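Local coordinates for protein glucosidase (Croceicoccus marinus, PDB 5Z3K) that probably hydrolyses O-glycosyl bonds as a beta-glucosidase of glycoside hydrolase family 39, at residues K298-F310 with T315-Q327. Residues are numbered along the deposited sequence; the frame is centred on the assembly and turned at random.
Sequences KAIFFRADTGADF and TDPAGIFEDDGSQ
Phe302 overlaps Ala318, whose CB approaches its ring obliquely, 3.4 Å from Phe302 CE2, and brings its edge to Asp316, whose OD2 sits near the ring plane, 3.6 Å from Phe302 CZ. The carboxylate plane stands 80° from that ring. Asp316 reaches this edge with its CG anti to the backbone N (chi1 -165°). Its OD1 accepts from Ala318 N, an Asx turn inside the type I turn 316-319. One face of the Phe302 ring is covered by Arg303 CG. A cis peptide joins these two residues at the C-terminal end of strand 298-301, the eighth strand of the closed parallel TIM barrel; the contact thus ties the loop after that strand to the approach to helix 329-341. Four backbone hydrogen bonds link the two segments. Arg303 pairs both ways, its N donating to Ala318 O and its O accepting from Ile320 N. Further along, Phe321 N reaches Asp305 O at 3.1 Å, and Asp316 N meets Gly307 O at 2.7 Å, next to the antiparallel, non-hydrogen-bonded pair Ala308-Thr315. The absence of side chains at Gly307 and Gly319 lets the two backbones lie 3.7 Å apart between the CA atoms of these residues. Arg303 holds Asp305 side-on, NE to OD1 and NH2 to OD2, and OD1 accepts Gly307 N as well, forming an Asx turn. One water accepts from Arg303 NH1 and donates to Asp309 OD2 and Asp316 OD2; this shared water, with Arg303 NH1 nearby, may ease the repulsion between the two carboxylates. At the barrel end, Ile320 CG2 abuts the edge of the Phe301 ring, 3.4 Å from Phe301 CZ, and Phe334 of helix 329-341 packs on both Ile320 and Ala304.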
loop_
_atom_site.group_PDB
_atom_site.type_symbol
_atom_site.label_atom_id
_atom_site.label_comp_id
_atom_site.label_asym_id
_atom_site.label_seq_id
_atom_site.Cartn_x
_atom_site.Cartn_y
_atom_site.Cartn_z
ATOM N N LYS A 298 5.014 -2.533 6.300
ATOM C CA LYS A 298 3.628 -2.255 5.957
ATOM C C LYS A 298 3.633 -1.493 4.640
ATOM O O LYS A 298 4.529 -0.676 4.397
ATOM C CB LYS A 298 2.928 -1.410 7.029
ATOM C CG LYS A 298 2.824 -2.052 8.393
ATOM C CD LYS A 298 1.862 -3.211 8.390
ATOM C CE LYS A 298 1.432 -3.560 9.827
ATOM N NZ LYS A 298 2.470 -3.148 10.822
ATOM N N ALA A 299 2.633 -1.752 3.798
ATOM C CA ALA A 299 2.616 -1.183 2.462
ATOM C C ALA A 299 1.221 -0.705 2.106
ATOM O O ALA A 299 0.231 -1.347 2.475
ATOM C CB ALA A 299 3.087 -2.210 1.422
ATOM N N ILE A 300 1.171 0.406 1.361
ATOM C CA ILE A 300 -0.064 1.087 0.961
ATOM C C ILE A 300 -0.005 1.252 -0.554
ATOM O O ILE A 300 0.696 2.137 -1.062
ATOM C CB ILE A 300 -0.231 2.456 1.641
ATOM C CG1 ILE A 300 -0.118 2.364 3.164
ATOM C CG2 ILE A 300 -1.564 3.083 1.259
ATOM C CD1 ILE A 300 -1.305 1.664 3.843
ATOM N N PHE A 301 -0.737 0.411 -1.281
ATOM C CA PHE A 301 -0.825 0.548 -2.728
ATOM C C PHE A 301 -1.641 1.774 -3.109
ATOM O O PHE A 301 -2.716 2.011 -2.560
ATOM C CB PHE A 301 -1.478 -0.685 -3.344
ATOM C CG PHE A 301 -1.747 -0.534 -4.816
ATOM C CD1 PHE A 301 -0.731 -0.779 -5.739
ATOM C CD2 PHE A 301 -2.996 -0.126 -5.275
ATOM C CE1 PHE A 301 -0.959 -0.651 -7.102
ATOM C CE2 PHE A 301 -3.244 0.024 -6.631
ATOM C CZ PHE A 301 -2.224 -0.238 -7.552
ATOM N N PHE A 302 -1.155 2.516 -4.104
ATOM C CA PHE A 302 -1.748 3.781 -4.534
ATOM C C PHE A 302 -2.256 3.635 -5.968
ATOM O O PHE A 302 -1.453 3.415 -6.878
ATOM C CB PHE A 302 -0.698 4.893 -4.453
ATOM C CG PHE A 302 -1.202 6.252 -4.869
ATOM C CD1 PHE A 302 -2.019 6.988 -4.025
ATOM C CD2 PHE A 302 -0.858 6.792 -6.099
ATOM C CE1 PHE A 302 -2.487 8.244 -4.395
ATOM C CE2 PHE A 302 -1.322 8.052 -6.479
ATOM C CZ PHE A 302 -2.136 8.777 -5.619
ATOM N N ARG A 303 -3.577 3.736 -6.187
ATOM C CA ARG A 303 -4.651 3.793 -5.192
ATOM C C ARG A 303 -5.789 2.906 -5.701
ATOM O O ARG A 303 -6.045 2.870 -6.914
ATOM C CB ARG A 303 -5.142 5.235 -4.978
ATOM C CG ARG A 303 -5.443 6.006 -6.275
ATOM C CD ARG A 303 -5.655 7.519 -6.027
ATOM N NE ARG A 303 -6.987 7.776 -5.478
ATOM C CZ ARG A 303 -7.433 8.966 -5.077
ATOM N NH1 ARG A 303 -6.660 10.049 -5.140
ATOM N NH2 ARG A 303 -8.659 9.068 -4.591
ATOM N N ALA A 304 -6.466 2.187 -4.796
ATOM C CA ALA A 304 -7.495 1.211 -5.176
ATOM C C ALA A 304 -8.886 1.853 -5.262
ATOM O O ALA A 304 -9.844 1.452 -4.590
ATOM C CB ALA A 304 -7.497 0.036 -4.198
ATOM N N ASP A 305 -9.007 2.859 -6.122
ATOM C CA ASP A 305 -10.324 3.428 -6.402
ATOM C C ASP A 305 -10.316 3.943 -7.836
ATOM O O ASP A 305 -9.427 3.605 -8.623
ATOM C CB ASP A 305 -10.726 4.483 -5.352
ATOM C CG ASP A 305 -9.838 5.742 -5.348
ATOM O OD1 ASP A 305 -8.995 5.943 -6.257
ATOM O OD2 ASP A 305 -10.008 6.553 -4.402
ATOM N N THR A 306 -11.332 4.739 -8.191
ATOM C CA THR A 306 -11.402 5.274 -9.551
ATOM C C THR A 306 -10.392 6.373 -9.813
ATOM O O THR A 306 -10.298 6.838 -10.953
ATOM C CB THR A 306 -12.793 5.816 -9.858
ATOM O OG1 THR A 306 -13.020 7.013 -9.096
ATOM C CG2 THR A 306 -13.843 4.761 -9.533
ATOM N N GLY A 307 -9.635 6.795 -8.806
ATOM C CA GLY A 307 -8.717 7.891 -8.980
ATOM C C GLY A 307 -9.346 9.251 -8.857
ATOM O O GLY A 307 -8.631 10.253 -8.974
ATOM N N ALA A 308 -10.657 9.319 -8.624
ATOM C CA ALA A 308 -11.333 10.584 -8.376
ATOM C C ALA A 308 -10.714 11.235 -7.147
ATOM O O ALA A 308 -10.806 10.708 -6.034
ATOM C CB ALA A 308 -12.842 10.370 -8.193
ATOM N N ASP A 309 -10.052 12.368 -7.345
ATOM C CA ASP A 309 -9.221 13.001 -6.331
ATOM C C ASP A 309 -9.912 14.303 -5.953
ATOM O O ASP A 309 -10.000 15.219 -6.772
ATOM C CB ASP A 309 -7.810 13.219 -6.883
ATOM C CG ASP A 309 -6.885 13.963 -5.921
ATOM O OD1 ASP A 309 -7.349 14.796 -5.115
ATOM O OD2 ASP A 309 -5.667 13.719 -6.001
ATOM N N PHE A 310 -10.418 14.374 -4.725
ATOM C CA PHE A 310 -11.210 15.510 -4.270
ATOM C C PHE A 310 -10.367 16.563 -3.570
ATOM O O PHE A 310 -10.913 17.459 -2.916
ATOM C CB PHE A 310 -12.334 15.019 -3.361
ATOM C CG PHE A 310 -13.313 14.119 -4.064
ATOM C CD1 PHE A 310 -13.071 12.763 -4.185
ATOM C CD2 PHE A 310 -14.464 14.641 -4.628
ATOM C CE1 PHE A 310 -13.972 11.932 -4.846
ATOM C CE2 PHE A 310 -15.374 13.819 -5.290
ATOM C CZ PHE A 310 -15.122 12.465 -5.403
ATOM N N THR A 315 -8.938 13.251 -12.026
ATOM C CA THR A 315 -8.948 11.791 -11.962
ATOM C C THR A 315 -7.515 11.304 -12.110
ATOM O O THR A 315 -6.934 11.357 -13.201
ATOM C CB THR A 315 -9.850 11.183 -13.031
ATOM O OG1 THR A 315 -11.188 11.636 -12.822
ATOM C CG2 THR A 315 -9.822 9.659 -12.932
ATOM N N ASP A 316 -6.954 10.837 -11.015
ATOM C CA ASP A 316 -5.575 10.392 -11.014
ATOM C C ASP A 316 -5.476 9.051 -11.738
ATOM O O ASP A 316 -6.189 8.106 -11.380
ATOM C CB ASP A 316 -5.093 10.273 -9.570
ATOM C CG ASP A 316 -3.585 10.172 -9.452
ATOM O OD1 ASP A 316 -2.958 9.469 -10.270
ATOM O OD2 ASP A 316 -3.026 10.793 -8.521
ATOM N N PRO A 317 -4.605 8.922 -12.740
ATOM C CA PRO A 317 -4.485 7.641 -13.447
ATOM C C PRO A 317 -3.951 6.513 -12.577
ATOM O O PRO A 317 -4.088 5.341 -12.957
ATOM C CB PRO A 317 -3.529 7.970 -14.603
ATOM C CG PRO A 317 -2.746 9.135 -14.122
ATOM C CD PRO A 317 -3.691 9.945 -13.280
ATOM N N ALA A 318 -3.371 6.817 -11.412
ATOM C CA ALA A 318 -2.988 5.760 -10.483
ATOM C C ALA A 318 -4.196 5.038 -9.886
ATOM O O ALA A 318 -4.032 3.943 -9.334
ATOM C CB ALA A 318 -2.118 6.338 -9.359
ATOM N N GLY A 319 -5.395 5.604 -9.994
ATOM C CA GLY A 319 -6.595 4.886 -9.585
ATOM C C GLY A 319 -6.826 3.694 -10.503
ATOM O O GLY A 319 -6.978 3.869 -11.725
ATOM N N ILE A 320 -6.840 2.479 -9.945
ATOM C CA ILE A 320 -6.824 1.297 -10.803
ATOM C C ILE A 320 -8.202 0.914 -11.331
ATOM O O ILE A 320 -8.285 0.164 -12.309
ATOM C CB ILE A 320 -6.192 0.074 -10.108
ATOM C CG1 ILE A 320 -6.934 -0.284 -8.810
ATOM C CG2 ILE A 320 -4.707 0.331 -9.864
ATOM C CD1 ILE A 320 -6.460 -1.603 -8.185
ATOM N N PHE A 321 -9.283 1.407 -10.733
ATOM C CA PHE A 321 -10.610 1.114 -11.256
ATOM C C PHE A 321 -10.943 2.033 -12.427
ATOM O O PHE A 321 -10.401 3.129 -12.559
ATOM C CB PHE A 321 -11.677 1.291 -10.172
ATOM C CG PHE A 321 -11.626 0.245 -9.095
ATOM C CD1 PHE A 321 -10.668 0.315 -8.087
ATOM C CD2 PHE A 321 -12.554 -0.783 -9.068
ATOM C CE1 PHE A 321 -10.620 -0.659 -7.098
ATOM C CE2 PHE A 321 -12.514 -1.758 -8.081
ATOM C CZ PHE A 321 -11.549 -1.697 -7.096
ATOM N N GLU A 322 -11.872 1.586 -13.274
ATOM C CA GLU A 322 -12.376 2.481 -14.307
ATOM C C GLU A 322 -13.137 3.637 -13.670
ATOM O O GLU A 322 -13.602 3.547 -12.533
ATOM C CB GLU A 322 -13.296 1.730 -15.275
ATOM C CG GLU A 322 -12.623 0.557 -15.974
ATOM C CD GLU A 322 -11.516 0.997 -16.901
ATOM O OE1 GLU A 322 -11.702 1.971 -17.656
ATOM O OE2 GLU A 322 -10.453 0.358 -16.891
ATOM N N ASP A 323 -13.296 4.722 -14.444
ATOM C CA ASP A 323 -14.007 5.907 -13.956
ATOM C C ASP A 323 -15.351 5.561 -13.315
ATOM O O ASP A 323 -15.768 6.205 -12.341
ATOM C CB ASP A 323 -14.206 6.903 -15.104
ATOM C CG ASP A 323 -12.903 7.542 -15.565
ATOM O OD1 ASP A 323 -11.830 7.238 -14.996
ATOM O OD2 ASP A 323 -12.946 8.359 -16.513
ATOM N N ASP A 324 -16.058 4.562 -13.845
ATOM C CA ASP A 324 -17.392 4.238 -13.353
ATOM C C ASP A 324 -17.384 3.160 -12.277
ATOM O O ASP A 324 -18.453 2.698 -11.864
ATOM C CB ASP A 324 -18.312 3.835 -14.517
ATOM C CG ASP A 324 -17.926 2.510 -15.171
ATOM O OD1 ASP A 324 -16.867 1.921 -14.849
ATOM O OD2 ASP A 324 -18.715 2.054 -16.027
ATOM N N GLY A 325 -16.207 2.768 -11.798
ATOM C CA GLY A 325 -16.106 1.754 -10.779
ATOM C C GLY A 325 -15.967 0.343 -11.302
ATOM O O GLY A 325 -15.848 -0.587 -10.491
ATOM N N SER A 326 -15.975 0.151 -12.622
ATOM C CA SER A 326 -15.904 -1.203 -13.155
ATOM C C SER A 326 -14.460 -1.710 -13.120
ATOM O O SER A 326 -13.516 -0.962 -12.846
ATOM C CB SER A 326 -16.482 -1.261 -14.567
ATOM O OG SER A 326 -15.791 -0.398 -15.445
ATOM N N GLN A 327 -14.298 -3.001 -13.417
ATOM C CA GLN A 327 -13.077 -3.732 -13.115
ATOM C C GLN A 327 -12.290 -4.049 -14.381
ATOM O O GLN A 327 -12.775 -3.913 -15.512
ATOM C CB GLN A 327 -13.404 -5.016 -12.344
ATOM C CG GLN A 327 -13.796 -4.716 -10.915
ATOM C CD GLN A 327 -14.322 -5.915 -10.190
ATOM O OE1 GLN A 327 -13.786 -7.021 -10.309
ATOM N NE2 GLN A 327 -15.389 -5.714 -9.432
HETATM O O HOH W 1 -1.685 2.556 -9.507
HETATM O O HOH W 2 -4.308 11.462 -6.276
HETATM O O HOH W 3 -14.710 8.319 -10.877
#